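Probable glucarate dehydratase (Mycobacterium smegmatis str. MC2 155, PDB 3VDG) probably dehydrates D-glucarate, as an enolase-superfamily lyase that holds a metal ion at the mouth of a modified TIM barrel. Local coordinates at residues N47-H52 against A123-S128; S170-Y175 against R242-A247; I213-G218 against M226-A231; L265-D270 against V312-H317. One frame throughout, in Å; residues are numbered along the deposited sequence.

Contact 1. Residues N47-H52 against A123-S128. With ACT (acetate ion), chain E.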
# COMPACT_ATOMS: atom_id res chain seq x y z
N ASN A 47 3.41 30.33 16.15
CA ASN A 47 4.10 29.72 15.04
C ASN A 47 4.52 30.79 14.06
O ASN A 47 4.31 31.99 14.31
CB ASN A 47 3.27 28.60 14.38
CG ASN A 47 1.97 29.11 13.77
OD1 ASN A 47 1.94 30.18 13.20
ND2 ASN A 47 0.90 28.33 13.90
N THR A 48 5.13 30.37 12.96
CA THR A 48 5.74 31.36 12.07
C THR A 48 4.69 32.22 11.35
O THR A 48 5.02 33.28 10.82
CB THR A 48 6.75 30.73 11.09
OG1 THR A 48 7.65 31.75 10.62
CG2 THR A 48 6.06 30.08 9.88
N VAL A 49 3.42 31.80 11.35
CA VAL A 49 2.40 32.58 10.64
C VAL A 49 1.41 33.30 11.55
O VAL A 49 0.49 33.98 11.06
CB VAL A 49 1.62 31.75 9.59
CG1 VAL A 49 2.56 31.28 8.47
CG2 VAL A 49 0.88 30.58 10.24
N GLY A 50 1.58 33.17 12.85
CA GLY A 50 0.62 33.78 13.77
C GLY A 50 0.59 33.13 15.14
O GLY A 50 1.64 32.78 15.70
N VAL A 51 -0.62 33.00 15.69
CA VAL A 51 -0.79 32.44 17.02
C VAL A 51 -2.10 31.64 17.01
O VAL A 51 -3.04 32.01 16.32
CB VAL A 51 -0.83 33.55 18.10
CG1 VAL A 51 -1.95 34.55 17.83
CG2 VAL A 51 -0.96 32.97 19.49
N HIS A 52 -2.18 30.54 17.76
CA HIS A 52 -3.44 29.76 17.77
C HIS A 52 -4.57 30.56 18.33
O HIS A 52 -4.39 31.28 19.30
CB HIS A 52 -3.30 28.50 18.61
CG HIS A 52 -2.46 27.43 17.97
ND1 HIS A 52 -2.62 26.13 18.25
CD2 HIS A 52 -1.47 27.50 17.00
CE1 HIS A 52 -1.76 25.40 17.51
NE2 HIS A 52 -1.05 26.24 16.76
N ALA A 123 -4.85 26.36 8.05
CA ALA A 123 -4.44 27.77 8.20
C ALA A 123 -3.53 28.32 7.09
O ALA A 123 -2.66 29.17 7.35
CB ALA A 123 -3.82 28.01 9.58
N GLY A 124 -3.73 27.86 5.86
CA GLY A 124 -2.93 28.34 4.72
C GLY A 124 -1.46 27.96 4.85
O GLY A 124 -0.65 28.24 3.96
N MET A 125 -1.13 27.31 5.96
CA MET A 125 0.22 26.82 6.23
C MET A 125 0.59 25.72 5.22
O MET A 125 1.67 25.73 4.62
CB MET A 125 0.27 26.28 7.66
CG MET A 125 1.62 26.36 8.36
SD MET A 125 1.47 26.75 10.13
CE MET A 125 -0.18 26.14 10.50
N ILE A 126 -0.31 24.76 5.06
CA ILE A 126 -0.13 23.62 4.15
C ILE A 126 -1.23 23.67 3.09
O ILE A 126 -2.39 23.37 3.38
CB ILE A 126 -0.28 22.28 4.89
CG1 ILE A 126 0.89 22.05 5.86
CG2 ILE A 126 -0.46 21.14 3.89
CD1 ILE A 126 0.58 21.10 6.99
N THR A 127 -0.87 24.02 1.86
CA THR A 127 -1.87 24.28 0.83
C THR A 127 -1.87 23.32 -0.38
O THR A 127 -2.61 23.54 -1.34
CB THR A 127 -1.82 25.75 0.34
OG1 THR A 127 -0.60 25.99 -0.40
CG2 THR A 127 -1.91 26.73 1.52
N SER A 128 -1.08 22.26 -0.36
CA SER A 128 -1.02 21.39 -1.53
C SER A 128 -1.60 19.98 -1.33
O SER A 128 -1.39 19.10 -2.16
CB SER A 128 0.41 21.32 -2.09
OG SER A 128 1.34 20.89 -1.11
C ACT E . 0.81 24.34 14.69
O ACT E . 0.07 23.60 15.38
OXT ACT E . 0.79 25.58 14.82
CH3 ACT E . 1.75 23.75 13.67
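Met125 sets its CG roughly anti to the backbone N (chi1 -151°) and bends at both of the next torsions, bringing its sulfur to Val49 and Asn47. Asn47 CG lies between its own backbone N and carbonyl carbon, holding the amide over the turn that follows. That turn, a type I beta turn from Asn47 to Gly50, joins the short strands 46-47 and 50-51, a small hairpin in the connection between strands 30-41 and 55-65 of the antiparallel N-terminal sheet. Such loops, as in other enolase-superfamily proteins, reach over the barrel mouth from the capping domain.

Apolar packing is slight: Met125 SD rests 3.9 Å from Val49 CG2, and the two side chains cross obliquely. Asn47 ND2 stands 4.1 Å from Met125 SD. Met125 is poorly ordered and was modelled in two conformers, so these touches describe one of its positions.

The polar side is firmer. Asn47 OD1 accepts from Val49 N at 2.9 Å, an Asx turn in which the donor tilts 25° from the carbonyl plane. This fixes the rotation of the amide and presents ND2 to the bound acetate, where it donates to OXT over 2.9 Å; Asp427 is a second acceptor for ND2. His52 ND1 bonds to Asp42, which steadies the imidazole, and His372 is also hydrogen-bonded to the acetate. The acetate, probably from the crystallisation liquor, may mark a polar pocket beside the hairpin. His52 NE2 meets the same OXT at the ring edge, 2.8 Å away along a nearly straight N-H...O line of 172°.

Contact 2. Residues S170-Y175 against R242-A247. With NA (sodium ion), chain C; FMT (formic acid), chain B.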
# COMPACT_ATOMS: atom_id res chain seq x y z
N SER A 170 5.95 12.23 20.87
CA SER A 170 6.91 13.26 21.28
C SER A 170 6.23 14.36 22.10
O SER A 170 5.01 14.50 22.06
CB SER A 170 7.59 13.88 20.07
OG SER A 170 6.63 14.47 19.22
N ALA A 171 7.04 15.12 22.84
CA ALA A 171 6.60 16.33 23.53
C ALA A 171 6.64 17.45 22.48
O ALA A 171 7.71 17.75 21.94
CB ALA A 171 7.59 16.64 24.65
N TYR A 172 5.50 18.06 22.19
CA TYR A 172 5.41 19.07 21.14
C TYR A 172 5.45 20.46 21.80
O TYR A 172 4.43 20.95 22.28
CB TYR A 172 4.10 18.89 20.36
CG TYR A 172 4.10 19.47 18.95
CD1 TYR A 172 4.93 20.54 18.62
CD2 TYR A 172 3.26 18.95 17.97
CE1 TYR A 172 4.93 21.07 17.34
CE2 TYR A 172 3.26 19.48 16.68
CZ TYR A 172 4.09 20.54 16.37
OH TYR A 172 4.10 21.06 15.10
N LEU A 173 6.64 21.07 21.86
CA LEU A 173 6.87 22.35 22.54
C LEU A 173 6.62 23.56 21.61
O LEU A 173 6.93 23.50 20.42
CB LEU A 173 8.33 22.41 23.04
CG LEU A 173 8.83 21.22 23.86
CD1 LEU A 173 10.22 21.46 24.45
CD2 LEU A 173 7.84 20.86 24.98
N PHE A 174 6.08 24.64 22.18
CA PHE A 174 5.80 25.87 21.44
C PHE A 174 6.24 27.07 22.28
O PHE A 174 6.03 27.11 23.49
CB PHE A 174 4.30 26.05 21.24
CG PHE A 174 3.69 25.16 20.19
CD1 PHE A 174 3.35 23.84 20.49
CD2 PHE A 174 3.40 25.65 18.93
CE1 PHE A 174 2.75 23.03 19.54
CE2 PHE A 174 2.80 24.85 17.97
CZ PHE A 174 2.48 23.53 18.28
N TYR A 175 6.82 28.07 21.63
CA TYR A 175 6.83 29.40 22.23
C TYR A 175 5.37 29.81 22.38
O TYR A 175 4.55 29.50 21.50
CB TYR A 175 7.56 30.36 21.28
CG TYR A 175 9.03 30.03 21.14
CD1 TYR A 175 9.92 30.29 22.18
CD2 TYR A 175 9.52 29.41 20.00
CE1 TYR A 175 11.27 29.98 22.07
CE2 TYR A 175 10.86 29.11 19.87
CZ TYR A 175 11.74 29.40 20.91
OH TYR A 175 13.08 29.11 20.78
N ARG A 242 13.87 17.48 17.74
CA ARG A 242 13.54 17.88 16.39
C ARG A 242 13.20 19.34 16.41
O ARG A 242 12.68 19.84 17.40
CB ARG A 242 12.31 17.13 15.89
CG ARG A 242 12.41 15.63 15.99
CD ARG A 242 11.00 15.10 16.15
NE ARG A 242 11.01 13.66 16.31
CZ ARG A 242 9.92 12.92 16.41
NH1 ARG A 242 8.71 13.49 16.36
NH2 ARG A 242 10.04 11.62 16.55
N LEU A 243 13.46 20.02 15.31
CA LEU A 243 13.15 21.43 15.20
C LEU A 243 12.38 21.64 13.90
O LEU A 243 12.73 21.05 12.87
CB LEU A 243 14.45 22.25 15.20
CG LEU A 243 14.39 23.77 14.97
CD1 LEU A 243 13.54 24.44 16.04
CD2 LEU A 243 15.81 24.33 14.96
N ASP A 244 11.35 22.47 13.94
CA ASP A 244 10.47 22.67 12.79
C ASP A 244 10.07 24.13 12.68
O ASP A 244 9.19 24.59 13.41
CB ASP A 244 9.22 21.81 12.99
CG ASP A 244 8.15 22.08 11.94
OD1 ASP A 244 8.43 22.69 10.88
OD2 ASP A 244 7.00 21.65 12.19
N PRO A 245 10.74 24.88 11.80
CA PRO A 245 10.38 26.29 11.69
C PRO A 245 9.35 26.55 10.58
O PRO A 245 9.20 27.71 10.17
CB PRO A 245 11.71 26.95 11.30
CG PRO A 245 12.33 25.91 10.42
CD PRO A 245 11.96 24.57 11.03
N ASN A 246 8.69 25.51 10.09
CA ASN A 246 7.65 25.70 9.05
C ASN A 246 8.15 26.57 7.89
O ASN A 246 7.47 27.50 7.47
CB ASN A 246 6.38 26.31 9.66
CG ASN A 246 5.55 25.29 10.45
OD1 ASN A 246 5.36 25.43 11.67
ND2 ASN A 246 5.06 24.26 9.76
N ALA A 247 9.33 26.26 7.37
CA ALA A 247 9.88 26.93 6.18
C ALA A 247 10.18 28.41 6.38
O ALA A 247 10.17 29.19 5.42
CB ALA A 247 8.94 26.75 4.97
NA NA C . 6.28 19.74 10.85
C FMT B . 2.40 22.47 11.18
O1 FMT B . 3.51 22.04 10.87
O2 FMT B . 1.29 21.85 10.77
O HOH W 1 6.54 21.44 9.22
O HOH W 2 4.40 20.08 12.13
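Ser170 opens the contact with a loose polar approach, its OG 3.7 Å from Arg242 NH1 and oblique to the guanidinium. Firmer bonds fix that arginine: its extended chain carries NE to Glu266, NH1 to Asp370 and NH2 to Ala368 O. Two residues on, Tyr172 swings its ring anti to the backbone N (chi1 -157°), and the hydroxyl comes within 4.2 Å of Asp244 OD2. Ring and carboxylate planes lie 33° apart, and Lys216 NZ links the two by bonding to both oxygens. Phe174 lays CE1 over one face of the Tyr172 ring, 3.4 Å above its plane and offset toward the rim.

Across from them, at the end of strand 241-244, Asp244 divides its oxygens. OD2 binds the sodium ion at 2.4 Å, with Glu269 and Asn292 as further protein ligands. OD1 accepts hydrogen bonds from Asn246 N at 2.9 Å, from above the carboxylate plane, an Asx turn, and from a sodium-bound water. Asn246 ND2 donates to O1 of a bound formic acid, probably from the crystallisation liquor. With one oxygen on the metal and the other held by turn and water, the carboxylate is pinned in rotation, consistent with a preorganised metal site.

Contact 3. Residues I213-G218 against M226-A231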
# COMPACT_ATOMS: atom_id res chain seq x y z
N ILE A 213 11.48 14.95 21.75
CA ILE A 213 11.01 16.32 21.96
C ILE A 213 11.07 17.09 20.65
O ILE A 213 12.06 17.01 19.91
CB ILE A 213 11.89 17.06 22.99
CG1 ILE A 213 11.92 16.32 24.34
CG2 ILE A 213 11.41 18.48 23.18
CD1 ILE A 213 12.87 16.94 25.35
N LYS A 214 10.01 17.82 20.35
CA LYS A 214 10.02 18.63 19.15
C LYS A 214 9.77 20.08 19.52
O LYS A 214 8.92 20.35 20.35
CB LYS A 214 8.90 18.16 18.21
CG LYS A 214 8.63 19.13 17.06
CD LYS A 214 7.51 18.64 16.15
CE LYS A 214 7.33 19.56 14.95
NZ LYS A 214 6.37 18.99 13.96
N LEU A 215 10.48 21.01 18.87
CA LEU A 215 10.23 22.44 19.08
C LEU A 215 9.65 23.10 17.81
O LEU A 215 10.23 22.98 16.71
CB LEU A 215 11.52 23.18 19.50
CG LEU A 215 11.44 24.70 19.67
CD1 LEU A 215 10.49 25.05 20.81
CD2 LEU A 215 12.81 25.33 19.91
N LYS A 216 8.52 23.78 17.96
CA LYS A 216 7.95 24.58 16.88
C LYS A 216 8.73 25.90 16.84
O LYS A 216 8.66 26.69 17.79
CB LYS A 216 6.47 24.86 17.15
CG LYS A 216 5.81 25.73 16.06
CD LYS A 216 5.04 24.88 15.05
CE LYS A 216 5.92 23.87 14.33
NZ LYS A 216 5.12 23.11 13.31
N GLY A 217 9.50 26.09 15.78
CA GLY A 217 10.35 27.27 15.62
C GLY A 217 9.80 28.19 14.54
O GLY A 217 8.60 28.16 14.24
N GLY A 218 10.66 28.99 13.93
CA GLY A 218 10.21 29.97 12.94
C GLY A 218 9.59 31.21 13.59
O GLY A 218 9.00 32.05 12.91
N MET A 226 18.13 27.90 18.18
CA MET A 226 19.24 26.96 18.41
C MET A 226 19.62 26.93 19.89
O MET A 226 19.93 25.89 20.45
CB MET A 226 20.46 27.34 17.56
CG MET A 226 20.22 27.24 16.06
SD MET A 226 21.50 27.99 15.04
CE MET A 226 22.83 26.81 15.19
N ALA A 227 19.58 28.10 20.54
CA ALA A 227 19.86 28.16 21.95
C ALA A 227 18.83 27.38 22.76
O ALA A 227 19.19 26.72 23.72
CB ALA A 227 19.93 29.61 22.42
N ALA A 228 17.55 27.44 22.37
CA ALA A 228 16.55 26.65 23.07
C ALA A 228 16.82 25.17 22.83
O ALA A 228 16.72 24.35 23.74
CB ALA A 228 15.13 27.02 22.64
N VAL A 229 17.18 24.83 21.59
CA VAL A 229 17.48 23.43 21.29
C VAL A 229 18.63 22.92 22.17
O VAL A 229 18.53 21.85 22.79
CB VAL A 229 17.73 23.19 19.79
CG1 VAL A 229 18.24 21.77 19.58
CG2 VAL A 229 16.42 23.37 19.01
N GLU A 230 19.72 23.68 22.25
CA GLU A 230 20.87 23.27 23.06
C GLU A 230 20.54 23.19 24.55
O GLU A 230 21.06 22.32 25.25
CB GLU A 230 22.07 24.19 22.84
CG GLU A 230 22.20 24.67 21.41
CD GLU A 230 23.55 24.35 20.81
OE1 GLU A 230 24.06 23.24 21.07
OE2 GLU A 230 24.07 25.20 20.06
N ALA A 231 19.68 24.08 25.03
CA ALA A 231 19.24 24.00 26.42
C ALA A 231 18.43 22.74 26.67
O ALA A 231 18.54 22.11 27.73
CB ALA A 231 18.42 25.23 26.81
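Leu215 is the one residue of strand 213-216 that touches helix 222-235 here, pressing on Ala228 and Val229. Its CB leaves the strand toward the helix and lies 4.2 Å from Leu243 CD1 on the adjoining strand. CG continues outward, anti to the backbone N (chi1 177°), and splits into two methyls with different neighbours. CD1 turns back toward strand 166-174, 4.1 Å from Leu173 CB, and on its outer flank meets the Tyr175 ring with CE2 at 4.2 Å. CD2 goes forward to the helix. It finds Ala228 CB at 4.0 Å, a methyl-to-methyl touch, and Val229 CG2 at 4.2 Å, so that one branch reaches two successive residues of the same helical turn. Leu243 CD1 approaches this methyl as well, also at 4.0 Å.

The small side chain of Ala228 lets the helix come close at this point, while Val229 aims its other methyl, CG1, at Leu265 CD2 (4.0 Å). The contact is wholly apolar. Lys214 and Lys216, the neighbours of Leu215 in the strand, send their amines to the opposite face, into the barrel interior. Beyond the strand, Gly218 N bonds to Glu225 OE1 and anchors the loop to the early part of the helix.

This is the strand-to-helix packing of a beta-alpha-beta unit in a TIM-type barrel. Helix 222-235 lies over strands 213-216 and 241-244, with helix 194-208 beside it supplying Ile197 to Leu215 and Val198 to Ala231.

Contact 4. Residues L265-D270 against V312-H317. With NA (sodium ion), chain C.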
# COMPACT_ATOMS: atom_id res chain seq x y z
N LEU A 265 20.22 17.18 16.53
CA LEU A 265 18.85 16.88 16.05
C LEU A 265 18.72 15.49 15.47
O LEU A 265 19.57 15.04 14.73
CB LEU A 265 18.41 17.87 14.97
CG LEU A 265 18.25 19.34 15.37
CD1 LEU A 265 17.84 20.13 14.13
CD2 LEU A 265 17.23 19.51 16.48
N GLU A 266 17.61 14.84 15.79
CA GLU A 266 17.24 13.60 15.13
C GLU A 266 16.83 13.87 13.67
O GLU A 266 17.21 13.15 12.75
CB GLU A 266 16.09 12.97 15.91
CG GLU A 266 15.54 11.72 15.30
CD GLU A 266 14.56 11.01 16.22
OE1 GLU A 266 13.48 11.60 16.52
OE2 GLU A 266 14.89 9.88 16.62
N TYR A 267 16.05 14.92 13.45
CA TYR A 267 15.89 15.42 12.09
C TYR A 267 15.50 16.89 12.14
O TYR A 267 15.13 17.39 13.20
CB TYR A 267 14.88 14.60 11.26
CG TYR A 267 13.47 14.38 11.82
CD1 TYR A 267 13.02 13.10 12.13
CD2 TYR A 267 12.57 15.44 11.98
CE1 TYR A 267 11.73 12.88 12.61
CE2 TYR A 267 11.28 15.24 12.46
CZ TYR A 267 10.86 13.95 12.77
OH TYR A 267 9.57 13.72 13.25
N LEU A 268 15.60 17.57 11.01
CA LEU A 268 15.21 18.98 10.89
C LEU A 268 14.03 19.08 9.92
O LEU A 268 14.17 18.67 8.77
CB LEU A 268 16.41 19.77 10.33
CG LEU A 268 16.20 21.26 10.05
CD1 LEU A 268 15.93 21.97 11.37
CD2 LEU A 268 17.45 21.82 9.38
N GLU A 269 12.88 19.58 10.37
CA GLU A 269 11.68 19.53 9.52
C GLU A 269 11.50 20.84 8.79
O GLU A 269 11.56 21.89 9.42
CB GLU A 269 10.37 19.32 10.31
CG GLU A 269 10.41 18.38 11.49
CD GLU A 269 9.05 18.26 12.17
OE1 GLU A 269 9.01 17.89 13.37
OE2 GLU A 269 8.02 18.57 11.52
N ASP A 270 11.23 20.77 7.48
CA ASP A 270 10.86 21.95 6.69
C ASP A 270 11.62 23.21 7.08
O ASP A 270 11.02 24.21 7.47
CB ASP A 270 9.34 22.21 6.80
CG ASP A 270 8.54 21.11 6.14
OD1 ASP A 270 8.85 20.82 4.97
OD2 ASP A 270 7.64 20.52 6.80
N VAL A 312 12.93 12.09 5.25
CA VAL A 312 11.87 11.60 6.15
C VAL A 312 10.53 12.25 5.76
O VAL A 312 10.47 13.46 5.55
CB VAL A 312 12.17 11.95 7.63
CG1 VAL A 312 11.02 11.54 8.53
CG2 VAL A 312 13.48 11.31 8.12
N VAL A 313 9.46 11.46 5.64
CA VAL A 313 8.14 12.03 5.33
C VAL A 313 7.26 11.90 6.58
O VAL A 313 7.26 10.86 7.24
CB VAL A 313 7.46 11.32 4.14
CG1 VAL A 313 6.05 11.89 3.90
CG2 VAL A 313 8.30 11.49 2.87
N LEU A 314 6.55 12.94 6.95
CA LEU A 314 5.64 12.82 8.08
C LEU A 314 4.28 12.41 7.60
O LEU A 314 3.66 13.12 6.84
CB LEU A 314 5.55 14.11 8.89
CG LEU A 314 6.52 14.32 10.05
CD1 LEU A 314 7.95 14.40 9.56
CD2 LEU A 314 6.17 15.57 10.84
N SER A 315 3.83 11.22 7.99
CA SER A 315 2.49 10.79 7.58
C SER A 315 1.45 11.64 8.31
O SER A 315 1.72 12.22 9.36
CB SER A 315 2.27 9.33 7.93
OG SER A 315 2.35 9.15 9.36
N ASP A 316 0.24 11.70 7.77
CA ASP A 316 -0.90 12.27 8.48
C ASP A 316 -2.16 11.76 7.81
O ASP A 316 -2.49 12.17 6.69
CB ASP A 316 -0.86 13.81 8.42
CG ASP A 316 -1.95 14.44 9.27
OD1 ASP A 316 -3.02 13.80 9.40
OD2 ASP A 316 -1.74 15.56 9.79
N HIS A 317 -2.88 10.85 8.47
CA HIS A 317 -4.03 10.21 7.80
C HIS A 317 -5.13 11.18 7.50
O HIS A 317 -6.00 10.90 6.68
CB HIS A 317 -4.57 9.02 8.60
CG HIS A 317 -5.35 9.39 9.83
ND1 HIS A 317 -4.77 9.54 11.04
CD2 HIS A 317 -6.72 9.61 10.02
CE1 HIS A 317 -5.71 9.86 11.94
NE2 HIS A 317 -6.90 9.90 11.31
NA NA C . 6.28 19.74 10.85
O HOH W 1 6.54 21.44 9.22
O HOH W 2 4.40 20.08 12.13
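Glu269 OE2, a ligand of the sodium ion, also lies against a hydrocarbon: Leu314 CD2 is 3.6 Å from it, and the two side chains meet at about a right angle. The oxygen is nevertheless well supplied, binding the metal at 2.2 Å, while OE1 of the same carboxylate forms a salt bridge with Lys214. The chain of Glu269 is extended beyond CG, which carries the carboxylate across to the metal. The leucine methyl thus walls one flank of the carboxylate inside the protein.

Tyr267 packs beside this pair. Its CG falls between backbone N and carbonyl carbon (chi1 54°), and the ring passes over the inner side of the sheet toward strand 312-315. CE1 approaches Val312 CG1 at 4.4 Å, and OH lies 4.1 Å from Leu314 CD1, while the hydroxyl itself bonds to Ser341. Glu269 CD comes to the ring edge, in its plane. Asp270, just past the strand, accepts at OD2 from a sodium-bound water at 2.8 Å, and Asn292 N donates to the same oxygen.

The two strands are not neighbours. Strand 289-291 runs between them; their axes approach to 9.3 Å at 61°, and the side chains meet on the inner side of the barrel, over that strand. At the far end Asp316 caps the following helix through OD1 to His318 N and bonds His343 through OD2. A metal-binding carboxylate at a strand end, with an Asp-His pair opposite, is consistent with the active sites of the mandelate racemase and glucarate dehydratase branches of the enolase superfamily.

In the fold
From the N terminus, contact 1 closes first, bringing the hairpin at 47-52 to the loop at 123-128 before helix 131-151. Contact 2 then closes the chain from 170 to 247, and contact 3 lies wholly within that loop, tying strand 213-216 to the helix after it. Contact 4 follows in series, joining strands 267-269 and 312-315. Contacts 2, 3 and 4 share one barrel sheet: Lys216 bridges contacts 2 and 3, Lys214 contacts 3 and 4, and the sodium ion with its two waters contacts 2 and 4. Contact 1 reaches this group through Thr48, which bonds to Gly218 and packs on Asn246, so the cap meets the barrel mouth.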